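Local coordinates for flavocytochrome C3 fumarate reductase (Shewanella frigidimarina, PDB 1QO8) that catalyses the essentially one-way reduction of fumarate to succinate in the periplasm, using FAD and four covalently bound c-type haems, at the interface of chains A and B. Numbering follows the deposited sequence. Chains: chain A/B, Flavocytochrome C3 fumarate reductase.

Contact 1: the interface of chains A and B. Residues chain A 316-317, 320-321, 345; chain B 316-317, 320-321, 345.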
loop_
_atom_site.group_PDB
_atom_site.type_symbol
_atom_site.label_atom_id
_atom_site.label_comp_id
_atom_site.label_asym_id
_atom_site.label_seq_id
_atom_site.Cartn_x
_atom_site.Cartn_y
_atom_site.Cartn_z
ATOM N N GLU A 316 -8.875 -7.263 -6.003
ATOM C CA GLU A 316 -7.473 -7.010 -6.409
ATOM C C GLU A 316 -6.809 -6.136 -5.367
ATOM O O GLU A 316 -5.657 -6.412 -5.002
ATOM C CB GLU A 316 -7.414 -6.280 -7.793
ATOM C CG GLU A 316 -5.962 -5.845 -8.010
ATOM C CD GLU A 316 -5.579 -5.196 -9.322
ATOM O OE1 GLU A 316 -6.307 -5.419 -10.307
ATOM O OE2 GLU A 316 -4.553 -4.482 -9.325
ATOM N N MET A 317 -7.504 -5.106 -4.868
ATOM C CA MET A 317 -6.893 -4.281 -3.854
ATOM C C MET A 317 -6.622 -5.105 -2.579
ATOM O O MET A 317 -5.567 -5.053 -1.948
ATOM C CB MET A 317 -7.799 -3.064 -3.527
ATOM C CG MET A 317 -7.895 -2.052 -4.675
ATOM S SD MET A 317 -9.034 -0.729 -4.350
ATOM C CE MET A 317 -8.392 0.240 -3.034
ATOM N N TYR A 320 -3.712 -7.397 -3.019
ATOM C CA TYR A 320 -2.467 -6.665 -3.036
ATOM C C TYR A 320 -1.981 -6.156 -1.686
ATOM O O TYR A 320 -0.776 -6.145 -1.370
ATOM C CB TYR A 320 -2.517 -5.459 -4.001
ATOM C CG TYR A 320 -1.053 -5.249 -4.432
ATOM C CD1 TYR A 320 -0.440 -6.098 -5.354
ATOM C CD2 TYR A 320 -0.346 -4.248 -3.818
ATOM C CE1 TYR A 320 0.916 -5.898 -5.692
ATOM C CE2 TYR A 320 0.987 -4.039 -4.163
ATOM C CZ TYR A 320 1.595 -4.844 -5.104
ATOM O OH TYR A 320 2.912 -4.607 -5.375
ATOM N N TYR A 321 -2.869 -5.656 -0.868
ATOM C CA TYR A 321 -2.536 -5.056 0.415
ATOM C C TYR A 321 -2.494 -6.143 1.483
ATOM O O TYR A 321 -1.752 -6.040 2.457
ATOM C CB TYR A 321 -3.563 -3.982 0.773
ATOM C CG TYR A 321 -3.607 -2.740 -0.093
ATOM C CD1 TYR A 321 -2.390 -2.148 -0.444
ATOM C CD2 TYR A 321 -4.774 -2.167 -0.593
ATOM C CE1 TYR A 321 -2.357 -0.988 -1.206
ATOM C CE2 TYR A 321 -4.728 -1.011 -1.373
ATOM C CZ TYR A 321 -3.511 -0.426 -1.690
ATOM O OH TYR A 321 -3.419 0.710 -2.434
ATOM N N LYS A 345 -5.394 8.093 -6.054
ATOM C CA LYS A 345 -4.059 7.591 -6.214
ATOM C C LYS A 345 -3.493 7.936 -7.611
ATOM O O LYS A 345 -2.404 8.435 -7.751
ATOM C CB LYS A 345 -4.064 6.057 -6.055
ATOM C CG LYS A 345 -2.624 5.577 -5.809
ATOM C CD LYS A 345 -2.390 4.084 -5.988
ATOM C CE LYS A 345 -3.395 3.291 -6.782
ATOM N NZ LYS A 345 -3.189 1.796 -6.817
ATOM N N GLU B 316 6.365 -2.897 -10.857
ATOM C CA GLU B 316 4.988 -3.229 -10.502
ATOM C C GLU B 316 4.669 -2.661 -9.117
ATOM O O GLU B 316 3.594 -2.108 -8.890
ATOM C CB GLU B 316 4.714 -4.752 -10.527
ATOM C CG GLU B 316 3.325 -5.140 -10.022
ATOM C CD GLU B 316 2.975 -6.627 -10.028
ATOM O OE1 GLU B 316 3.063 -7.335 -11.067
ATOM O OE2 GLU B 316 2.615 -7.207 -8.985
ATOM N N MET B 317 5.596 -2.766 -8.176
ATOM C CA MET B 317 5.389 -2.153 -6.858
ATOM C C MET B 317 5.192 -0.662 -6.954
ATOM O O MET B 317 4.243 -0.050 -6.398
ATOM C CB MET B 317 6.531 -2.541 -5.908
ATOM C CG MET B 317 6.426 -4.036 -5.588
ATOM S SD MET B 317 7.791 -4.567 -4.551
ATOM C CE MET B 317 7.365 -4.030 -2.906
ATOM N N TYR B 320 1.981 0.473 -8.402
ATOM C CA TYR B 320 0.807 0.169 -7.601
ATOM C C TYR B 320 0.801 1.131 -6.410
ATOM O O TYR B 320 -0.286 1.616 -6.148
ATOM C CB TYR B 320 0.701 -1.305 -7.171
ATOM C CG TYR B 320 -0.751 -1.574 -6.785
ATOM C CD1 TYR B 320 -1.697 -1.907 -7.769
ATOM C CD2 TYR B 320 -1.171 -1.439 -5.497
ATOM C CE1 TYR B 320 -3.032 -2.126 -7.424
ATOM C CE2 TYR B 320 -2.487 -1.624 -5.104
ATOM C CZ TYR B 320 -3.388 -1.969 -6.066
ATOM O OH TYR B 320 -4.711 -2.135 -5.748
ATOM N N TYR B 321 1.998 1.491 -5.894
ATOM C CA TYR B 321 2.044 2.387 -4.755
ATOM C C TYR B 321 2.032 3.822 -5.166
ATOM O O TYR B 321 1.567 4.725 -4.434
ATOM C CB TYR B 321 3.281 2.088 -3.852
ATOM C CG TYR B 321 3.257 0.725 -3.210
ATOM C CD1 TYR B 321 2.023 0.227 -2.692
ATOM C CD2 TYR B 321 4.327 -0.094 -3.049
ATOM C CE1 TYR B 321 1.978 -1.013 -2.033
ATOM C CE2 TYR B 321 4.300 -1.333 -2.399
ATOM C CZ TYR B 321 3.071 -1.776 -1.910
ATOM O OH TYR B 321 3.041 -3.032 -1.313
ATOM N N LYS B 345 5.160 -10.039 3.044
ATOM C CA LYS B 345 3.752 -9.718 2.820
ATOM C C LYS B 345 2.972 -11.009 2.627
ATOM O O LYS B 345 1.874 -11.241 3.152
ATOM C CB LYS B 345 3.593 -8.764 1.602
ATOM C CG LYS B 345 2.116 -8.316 1.390
ATOM C CD LYS B 345 2.040 -7.366 0.172
ATOM C CE LYS B 345 2.148 -7.989 -1.174
ATOM N NZ LYS B 345 1.743 -7.069 -2.295
HETATM O O HOH W 1 -1.234 1.583 -3.189
HETATM O O HOH W 2 0.784 -3.924 -0.235
HETATM O O HOH W 3 3.976 -6.160 -7.101
#
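A:Tyr320 and B:Tyr320, each near the C-terminal end of a helix 315-321 with helical backbone torsions (phi/psi -76/-41° at A:Tyr320), meet ring to ring where the two subunits of the homodimer join. The helix belongs to the flavoprotein part of the chain, of the FRD/SDH subfamily of FAD-dependent oxidoreductases, and the contact is a two-fold tyrosine stack with a lysine on either outer face. The two side chains run past each other in opposite directions, and the rings overlap by their rims, CD2 of A:Tyr320 lying 3.4 Å from CD2 of B:Tyr320. CG of A:Tyr320 is anti to the backbone N (chi1 -153°), which carries the ring away from its own helix and over its partner.

The opposite face of each ring receives a lysine from the other chain, crossing at about a right angle. NZ of B:Lys345 sits above the centre of the A:Tyr320 ring, 3.5 Å from its centroid, in a cation-pi contact. The same amino group donates to the carbonyl O of A:Tyr320 at 2.8 Å, in the carbonyl plane and on a lone pair. In the twin, NZ of A:Lys345 bonds to O of B:Tyr320 at 3.0 Å, also in the carbonyl plane. Each NZ thus holds both backbone and ring of one residue, at the C-terminal end of a helix, whose dipole would probably favour a positive group.

Around the rim, CE1 of A:Tyr321 meets the edge of the B:Tyr320 ring in its plane, and the hydroxyl of A:Tyr321 is tied through a water to O of B:Tyr320. At the tip, the phenol OH of B:Tyr320 packs 3.4 Å from CG of A:Met317. OH of A:Tyr320, the phenol hydroxyl, lies 2.6 Å from a water O that also bonds OE2 of the B:Glu316 carboxylate, linking the ring tip to the partner helix.

Contact 2: the interface of chains A and B. Residues chain A 321, 354-356; chain B 321, 351, 354-355.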
loop_
_atom_site.group_PDB
_atom_site.type_symbol
_atom_site.label_atom_id
_atom_site.label_comp_id
_atom_site.label_asym_id
_atom_site.label_seq_id
_atom_site.Cartn_x
_atom_site.Cartn_y
_atom_site.Cartn_z
ATOM N N TYR A 321 -2.869 -5.656 -0.868
ATOM C CA TYR A 321 -2.536 -5.056 0.415
ATOM C C TYR A 321 -2.494 -6.143 1.483
ATOM O O TYR A 321 -1.752 -6.040 2.457
ATOM C CB TYR A 321 -3.563 -3.982 0.773
ATOM C CG TYR A 321 -3.607 -2.740 -0.093
ATOM C CD1 TYR A 321 -2.390 -2.148 -0.444
ATOM C CD2 TYR A 321 -4.774 -2.167 -0.593
ATOM C CE1 TYR A 321 -2.357 -0.988 -1.206
ATOM C CE2 TYR A 321 -4.728 -1.011 -1.373
ATOM C CZ TYR A 321 -3.511 -0.426 -1.690
ATOM O OH TYR A 321 -3.419 0.710 -2.434
ATOM N N ILE A 354 -2.671 2.715 4.203
ATOM C CA ILE A 354 -3.567 2.361 3.092
ATOM C C ILE A 354 -3.978 0.898 3.151
ATOM O O ILE A 354 -5.088 0.422 2.825
ATOM C CB ILE A 354 -2.911 2.690 1.751
ATOM C CG1 ILE A 354 -3.792 2.416 0.534
ATOM C CG2 ILE A 354 -1.592 1.918 1.613
ATOM C CD1 ILE A 354 -5.056 3.293 0.461
ATOM N N ASP A 355 -3.063 0.083 3.694
ATOM C CA ASP A 355 -3.220 -1.374 3.595
ATOM C C ASP A 355 -3.917 -1.970 4.829
ATOM O O ASP A 355 -4.072 -3.200 4.837
ATOM C CB ASP A 355 -1.893 -2.046 3.294
ATOM C CG ASP A 355 -0.713 -1.826 4.208
ATOM O OD1 ASP A 355 -0.633 -0.750 4.826
ATOM O OD2 ASP A 355 0.119 -2.749 4.307
ATOM N N TRP A 356 -4.489 -1.210 5.721
ATOM C CA TRP A 356 -4.984 -1.710 7.019
ATOM C C TRP A 356 -6.469 -2.110 6.881
ATOM O O TRP A 356 -7.259 -1.226 6.506
ATOM C CB TRP A 356 -4.720 -0.755 8.212
ATOM C CG TRP A 356 -3.277 -0.957 8.608
ATOM C CD1 TRP A 356 -2.193 -0.251 8.163
ATOM C CD2 TRP A 356 -2.760 -1.961 9.476
ATOM N NE1 TRP A 356 -1.021 -0.739 8.696
ATOM C CE2 TRP A 356 -1.351 -1.803 9.493
ATOM C CE3 TRP A 356 -3.355 -2.998 10.194
ATOM C CZ2 TRP A 356 -0.523 -2.661 10.230
ATOM C CZ3 TRP A 356 -2.525 -3.860 10.902
ATOM C CH2 TRP A 356 -1.139 -3.646 10.953
ATOM N N TYR B 321 1.998 1.491 -5.894
ATOM C CA TYR B 321 2.044 2.387 -4.755
ATOM C C TYR B 321 2.032 3.822 -5.166
ATOM O O TYR B 321 1.567 4.725 -4.434
ATOM C CB TYR B 321 3.281 2.088 -3.852
ATOM C CG TYR B 321 3.257 0.725 -3.210
ATOM C CD1 TYR B 321 2.023 0.227 -2.692
ATOM C CD2 TYR B 321 4.327 -0.094 -3.049
ATOM C CE1 TYR B 321 1.978 -1.013 -2.033
ATOM C CE2 TYR B 321 4.300 -1.333 -2.399
ATOM C CZ TYR B 321 3.071 -1.776 -1.910
ATOM O OH TYR B 321 3.041 -3.032 -1.313
ATOM N N MET B 351 3.117 -4.072 7.262
ATOM C CA MET B 351 4.068 -3.135 6.698
ATOM C C MET B 351 3.922 -1.828 7.465
ATOM O O MET B 351 2.876 -1.633 8.148
ATOM C CB MET B 351 3.656 -2.850 5.214
ATOM C CG MET B 351 3.603 -4.169 4.438
ATOM S SD MET B 351 5.238 -4.901 4.125
ATOM C CE MET B 351 4.774 -6.615 4.198
ATOM N N ILE B 354 3.849 1.691 3.822
ATOM C CA ILE B 354 4.399 0.887 2.769
ATOM C C ILE B 354 4.596 1.617 1.423
ATOM O O ILE B 354 5.596 1.366 0.761
ATOM C CB ILE B 354 3.562 -0.374 2.523
ATOM C CG1 ILE B 354 4.189 -1.279 1.440
ATOM C CG2 ILE B 354 2.140 0.048 2.135
ATOM C CD1 ILE B 354 5.512 -1.859 1.885
ATOM N N ASP B 355 3.728 2.510 0.996
ATOM C CA ASP B 355 3.760 3.181 -0.305
ATOM C C ASP B 355 4.613 4.453 -0.337
ATOM O O ASP B 355 4.649 5.130 -1.348
ATOM C CB ASP B 355 2.315 3.454 -0.752
ATOM C CG ASP B 355 1.497 4.264 0.254
ATOM O OD1 ASP B 355 1.779 4.249 1.479
ATOM O OD2 ASP B 355 0.587 4.917 -0.314
HETATM O O HOH W 4 -0.362 4.454 3.372
HETATM O O HOH W 5 0.454 -2.847 6.975
HETATM O O HOH W 6 1.537 0.553 5.449
#
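The carboxylate of A:Asp355 faces B:Ile354 and B:Met351 across the dimer interface, between the loop 354-356 of one flavoprotein region and the same loop and preceding strand 351-352 of the other, where polar groups communicate by water instead of directly.

The van der Waals contacts are modest. CG2 of B:Ile354 lies 4.0 Å from CG of A:Asp355, the two side chains crossing at about a right angle. OD2 of A:Asp355 comes to 3.7 Å from CB of B:Met351, again nearly perpendicular. CG of A:Asp355 stands between the backbone N and the carbonyl carbon (chi1 56°), which points the carboxylate towards the other chain. In the related contact, CG2 of A:Ile354 approaches the carboxylate of B:Asp355. The two Tyr321 rings are more distant neighbours, CE1 of A:Tyr321 to CE1 of B:Tyr321 4.4 Å.

Water supplies the polar links. OD1 of A:Asp355 bonds to a water O at 2.6 Å that is also bound by the backbone N of B:Ile354. OD2 of A:Asp355 holds another water O at 2.7 Å, and this one bridges to both N and O of B:Met351; the two oxygens therefore serve different stretches of the partner backbone. An alanine in place of A:Asp355 would probably leave both waters without their carboxylate mate and open a gap beside B:Ile354 and B:Met351. In the opposite direction, a third water joins OD1 of B:Asp355 to the backbone N of A:Ile354.

The like charges are kept apart, OD1 of A:Asp355 lying 6.5 Å from OD1 of B:Asp355, and the waters bound to each may help to temper any repulsion. The site, a hydrated seam, probably helps to hold the two subunits together.

Contact 1 and contact 2 are neighbouring parts of one two-fold interface, the centres of their C-alpha atoms about 7 Å apart. A:Tyr321 and B:Tyr321 belong to both, so the ends of the two helices 315-321 lie against the loops that follow strand 351-352. Contact 1 supplies stacked rings and direct bonds, whereas contact 2 adds a looser, water-mediated patch. Their centres lie about 25 Å and 22 Å from A:Arg397, the probable proton donor, which suggests a role in holding the homodimer together and no direct part in fumarate reduction.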